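Long-range contact in putative retaining b-glycosidase (Saccharophagus degradans, PDB 5A95), which probably hydrolyses mixed-linkage beta-glucans as a retaining glycoside hydrolase of family 5, subfamily 26: residues F40-I51 with V127-Y136. The protein carries 1 engineered substitution. Sequence-based numbering, arbitrary orientation.
Sequences FDVKSLKTQSFI and VRWANDLGIY
Asn131 reaches off the last turns of helix 116-133, and its side-chain amide grips the backbone N and O of Lys46, fastening the N-terminal lead-in to the outside of the (beta/alpha)8 barrel of this family 5 enzyme. Its CB lies against Leu45 CD2 and Gln48 OE1. CG is anti to the backbone N (chi1 173°), carrying the amide out to the loop, and Asn131 CG too rests on Leu45 CD2, 3.6 Å away. Asn131 OD1 then takes Lys46 N at 2.8 Å, in the carbonyl plane on a lone pair. Asn131 ND2 spends both hydrogens, one on Lys46 O and one on Gln48 OE1, the latter 2.9 Å away, each partner near the amide plane; three bonds thus fix the flip of the group. With an alanine here, Lys46 N and O are likely to lose these mates, Gln48 OE1 would keep just its bond to Thr180 of the two described, and a gap would probably open beside Leu45 CD2.

Gln48 NE2 donates to Ile135 O at 2.9 Å, coming from above that carbonyl plane, just past the Schellman turn at Gly134. The same NE2 sits over the centre of the Tyr136 ring, 3.4 Å above its plane, and Ile51 CG1 covers the opposite face. Lys46, extended beyond CG, brings NZ to Asp132 O and, in a salt bridge, to Asp132 OD1; Lys87 pairs with OD2. At the other end Val127 CG1 makes a CH-pi contact over a face of Phe40, whose edge meets Arg128 CG. In the ring plane of Tyr136, Tyr136 OH donates to Ser49 O at 2.6 Å.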
loop_
_atom_site.group_PDB
_atom_site.type_symbol
_atom_site.label_atom_id
_atom_site.label_comp_id
_atom_site.label_asym_id
_atom_site.label_seq_id
_atom_site.Cartn_x
_atom_site.Cartn_y
_atom_site.Cartn_z
ATOM N N PHE A 40 -25.912 11.787 -5.826
ATOM C CA PHE A 40 -26.478 13.113 -5.749
ATOM C C PHE A 40 -27.797 13.204 -6.513
ATOM O O PHE A 40 -27.910 12.692 -7.625
ATOM C CB PHE A 40 -25.481 14.130 -6.327
ATOM C CG PHE A 40 -25.904 15.567 -6.118
ATOM C CD1 PHE A 40 -26.764 16.181 -7.021
ATOM C CD2 PHE A 40 -25.464 16.282 -5.016
ATOM C CE1 PHE A 40 -27.177 17.487 -6.815
ATOM C CE2 PHE A 40 -25.851 17.592 -4.818
ATOM C CZ PHE A 40 -26.731 18.194 -5.712
ATOM N N ASP A 41 -28.781 13.865 -5.911
ATOM C CA ASP A 41 -30.124 13.952 -6.498
ATOM C C ASP A 41 -30.132 14.965 -7.635
ATOM O O ASP A 41 -30.235 16.159 -7.395
ATOM C CB ASP A 41 -31.141 14.348 -5.416
ATOM C CG ASP A 41 -32.544 14.476 -5.958
ATOM O OD1 ASP A 41 -32.773 14.139 -7.149
ATOM O OD2 ASP A 41 -33.409 14.927 -5.174
ATOM N N VAL A 42 -30.006 14.476 -8.865
ATOM C CA VAL A 42 -29.933 15.342 -10.041
ATOM C C VAL A 42 -31.198 16.170 -10.258
ATOM O O VAL A 42 -31.150 17.213 -10.895
ATOM C CB VAL A 42 -29.580 14.550 -11.326
ATOM C CG1 VAL A 42 -28.263 13.780 -11.151
ATOM C CG2 VAL A 42 -30.713 13.609 -11.728
ATOM N N LYS A 43 -32.323 15.715 -9.700
ATOM C CA LYS A 43 -33.611 16.438 -9.811
ATOM C C LYS A 43 -33.647 17.697 -8.959
ATOM O O LYS A 43 -34.504 18.547 -9.166
ATOM C CB LYS A 43 -34.775 15.526 -9.415
ATOM C CG LYS A 43 -34.899 14.294 -10.289
ATOM C CD LYS A 43 -36.187 13.524 -10.020
ATOM C CE LYS A 43 -36.057 12.096 -10.533
ATOM N NZ LYS A 43 -37.368 11.503 -10.921
ATOM N N SER A 44 -32.718 17.838 -8.020
ATOM C CA SER A 44 -32.651 19.032 -7.176
ATOM C C SER A 44 -32.005 20.229 -7.895
ATOM O O SER A 44 -31.983 21.337 -7.371
ATOM C CB SER A 44 -31.864 18.720 -5.898
ATOM O OG SER A 44 -30.474 18.574 -6.140
ATOM N N LEU A 45 -31.462 19.990 -9.082
ATOM C CA LEU A 45 -30.674 21.001 -9.785
ATOM C C LEU A 45 -31.496 21.813 -10.748
ATOM O O LEU A 45 -32.390 21.284 -11.417
ATOM C CB LEU A 45 -29.561 20.314 -10.585
ATOM C CG LEU A 45 -28.537 19.540 -9.757
ATOM C CD1 LEU A 45 -27.611 18.766 -10.689
ATOM C CD2 LEU A 45 -27.764 20.487 -8.873
ATOM N N LYS A 46 -31.159 23.098 -10.856
ATOM C CA LYS A 46 -31.633 23.921 -11.977
ATOM C C LYS A 46 -30.976 23.484 -13.288
ATOM O O LYS A 46 -29.864 22.971 -13.281
ATOM C CB LYS A 46 -31.234 25.369 -11.775
ATOM C CG LYS A 46 -31.788 26.071 -10.561
ATOM C CD LYS A 46 -31.181 27.479 -10.525
ATOM C CE LYS A 46 -31.795 28.334 -9.440
ATOM N NZ LYS A 46 -31.234 29.729 -9.367
ATOM N N THR A 47 -31.634 23.756 -14.410
ATOM C CA THR A 47 -31.041 23.491 -15.712
ATOM C C THR A 47 -29.646 24.169 -15.814
ATOM O O THR A 47 -29.449 25.316 -15.362
ATOM C CB THR A 47 -31.983 23.961 -16.839
ATOM O OG1 THR A 47 -32.342 25.341 -16.622
ATOM C CG2 THR A 47 -33.263 23.073 -16.860
ATOM N N GLN A 48 -28.691 23.439 -16.363
ATOM C CA GLN A 48 -27.326 23.902 -16.501
ATOM C C GLN A 48 -26.698 22.994 -17.525
ATOM O O GLN A 48 -26.776 21.763 -17.411
ATOM C CB GLN A 48 -26.558 23.807 -15.159
ATOM C CG GLN A 48 -25.164 24.376 -15.207
ATOM C CD GLN A 48 -24.526 24.521 -13.834
ATOM O OE1 GLN A 48 -25.024 24.005 -12.825
ATOM N NE2 GLN A 48 -23.406 25.242 -13.787
ATOM N N SER A 49 -26.064 23.593 -18.532
ATOM C CA SER A 49 -25.497 22.808 -19.604
ATOM C C SER A 49 -24.315 21.976 -19.111
ATOM O O SER A 49 -23.476 22.454 -18.349
ATOM C CB SER A 49 -25.001 23.702 -20.734
ATOM O OG SER A 49 -24.409 22.932 -21.758
ATOM N N PHE A 50 -24.231 20.743 -19.562
ATOM C CA PHE A 50 -22.974 20.022 -19.494
ATOM C C PHE A 50 -21.942 20.728 -20.352
ATOM O O PHE A 50 -22.237 21.241 -21.437
ATOM C CB PHE A 50 -23.100 18.572 -20.021
ATOM C CG PHE A 50 -23.777 17.636 -19.070
ATOM C CD1 PHE A 50 -23.060 17.029 -18.050
ATOM C CD2 PHE A 50 -25.146 17.390 -19.158
ATOM C CE1 PHE A 50 -23.680 16.177 -17.172
ATOM C CE2 PHE A 50 -25.763 16.525 -18.272
ATOM C CZ PHE A 50 -25.032 15.927 -17.269
ATOM N N ILE A 51 -20.700 20.693 -19.889
ATOM C CA ILE A 51 -19.554 21.116 -20.672
ATOM C C ILE A 51 -18.850 19.852 -21.127
ATOM O O ILE A 51 -18.657 18.929 -20.324
ATOM C CB ILE A 51 -18.587 21.999 -19.858
ATOM C CG1 ILE A 51 -19.321 23.207 -19.250
ATOM C CG2 ILE A 51 -17.394 22.443 -20.715
ATOM C CD1 ILE A 51 -20.032 24.099 -20.256
ATOM N N VAL A 127 -21.955 22.003 -4.795
ATOM C CA VAL A 127 -22.677 21.687 -6.018
ATOM C C VAL A 127 -23.972 22.497 -6.057
ATOM O O VAL A 127 -24.304 23.117 -7.063
ATOM C CB VAL A 127 -22.957 20.165 -6.154
ATOM C CG1 VAL A 127 -23.878 19.878 -7.322
ATOM C CG2 VAL A 127 -21.644 19.406 -6.334
ATOM N N ARG A 128 -24.724 22.488 -4.958
ATOM C CA ARG A 128 -25.975 23.215 -4.919
ATOM C C ARG A 128 -25.750 24.719 -5.084
ATOM O O ARG A 128 -26.457 25.387 -5.840
ATOM C CB ARG A 128 -26.709 22.934 -3.615
ATOM C CG ARG A 128 -27.304 21.538 -3.571
ATOM C CD ARG A 128 -28.271 21.379 -2.402
ATOM N NE ARG A 128 -27.531 21.314 -1.141
ATOM C CZ ARG A 128 -27.007 20.200 -0.621
ATOM N NH1 ARG A 128 -27.173 19.030 -1.225
ATOM N NH2 ARG A 128 -26.332 20.251 0.524
ATOM N N TRP A 129 -24.761 25.237 -4.375
ATOM C CA TRP A 129 -24.456 26.668 -4.461
ATOM C C TRP A 129 -24.063 27.062 -5.879
ATOM O O TRP A 129 -24.550 28.057 -6.427
ATOM C CB TRP A 129 -23.328 27.041 -3.507
ATOM C CG TRP A 129 -23.598 26.822 -2.071
ATOM C CD1 TRP A 129 -24.812 26.739 -1.446
ATOM C CD2 TRP A 129 -22.610 26.679 -1.046
ATOM N NE1 TRP A 129 -24.631 26.516 -0.116
ATOM C CE2 TRP A 129 -23.290 26.485 0.165
ATOM C CE3 TRP A 129 -21.217 26.691 -1.042
ATOM C CZ2 TRP A 129 -22.621 26.303 1.365
ATOM C CZ3 TRP A 129 -20.549 26.504 0.146
ATOM C CH2 TRP A 129 -21.250 26.302 1.331
ATOM N N ALA A 130 -23.126 26.306 -6.452
ATOM C CA ALA A 130 -22.648 26.608 -7.786
ATOM C C ALA A 130 -23.797 26.503 -8.799
ATOM O O ALA A 130 -23.945 27.359 -9.668
ATOM C CB ALA A 130 -21.502 25.659 -8.154
ATOM N N ASN A 131 -24.586 25.434 -8.723
ATOM C CA ASN A 131 -25.717 25.293 -9.634
ATOM C C ASN A 131 -26.724 26.431 -9.491
ATOM O O ASN A 131 -27.253 26.913 -10.487
ATOM C CB ASN A 131 -26.366 23.944 -9.429
ATOM C CG ASN A 131 -27.644 23.775 -10.209
ATOM O OD1 ASN A 131 -28.729 23.833 -9.621
ATOM N ND2 ASN A 131 -27.538 23.604 -11.509
ATOM N N ASP A 132 -26.973 26.857 -8.254
ATOM C CA ASP A 132 -27.912 27.965 -8.029
ATOM C C ASP A 132 -27.443 29.235 -8.739
ATOM O O ASP A 132 -28.263 30.027 -9.209
ATOM C CB ASP A 132 -28.091 28.218 -6.520
ATOM C CG ASP A 132 -29.229 29.173 -6.221
ATOM O OD1 ASP A 132 -30.327 28.973 -6.791
ATOM O OD2 ASP A 132 -29.032 30.123 -5.429
ATOM N N LEU A 133 -26.124 29.386 -8.866
ATOM C CA LEU A 133 -25.528 30.565 -9.467
ATOM C C LEU A 133 -25.130 30.375 -10.922
ATOM O O LEU A 133 -24.670 31.326 -11.555
ATOM C CB LEU A 133 -24.270 30.936 -8.661
ATOM C CG LEU A 133 -24.579 31.476 -7.262
ATOM C CD1 LEU A 133 -23.395 31.334 -6.321
ATOM C CD2 LEU A 133 -25.048 32.931 -7.335
ATOM N N GLY A 134 -25.328 29.173 -11.457
ATOM C CA GLY A 134 -25.006 28.879 -12.844
ATOM C C GLY A 134 -23.521 28.726 -13.146
ATOM O O GLY A 134 -23.114 28.815 -14.321
ATOM N N ILE A 135 -22.712 28.466 -12.112
ATOM C CA ILE A 135 -21.268 28.303 -12.283
ATOM C C ILE A 135 -20.856 26.845 -12.087
ATOM O O ILE A 135 -21.642 26.008 -11.650
ATOM C CB ILE A 135 -20.487 29.230 -11.360
ATOM C CG1 ILE A 135 -20.646 28.805 -9.910
ATOM C CG2 ILE A 135 -20.918 30.671 -11.657
ATOM C CD1 ILE A 135 -19.792 29.561 -8.946
ATOM N N TYR A 136 -19.631 26.561 -12.495
ATOM C CA TYR A 136 -19.134 25.190 -12.559
ATOM C C TYR A 136 -18.014 24.921 -11.551
ATOM O O TYR A 136 -17.359 25.850 -11.100
ATOM C CB TYR A 136 -18.597 24.924 -13.965
ATOM C CG TYR A 136 -19.686 24.922 -15.012
ATOM C CD1 TYR A 136 -20.387 23.762 -15.288
ATOM C CD2 TYR A 136 -20.038 26.092 -15.698
ATOM C CE1 TYR A 136 -21.406 23.740 -16.223
ATOM C CE2 TYR A 136 -21.074 26.088 -16.623
ATOM C CZ TYR A 136 -21.744 24.916 -16.896
ATOM O OH TYR A 136 -22.730 24.908 -17.844
HETATM O O HOH W 1 -29.084 17.956 -3.320
#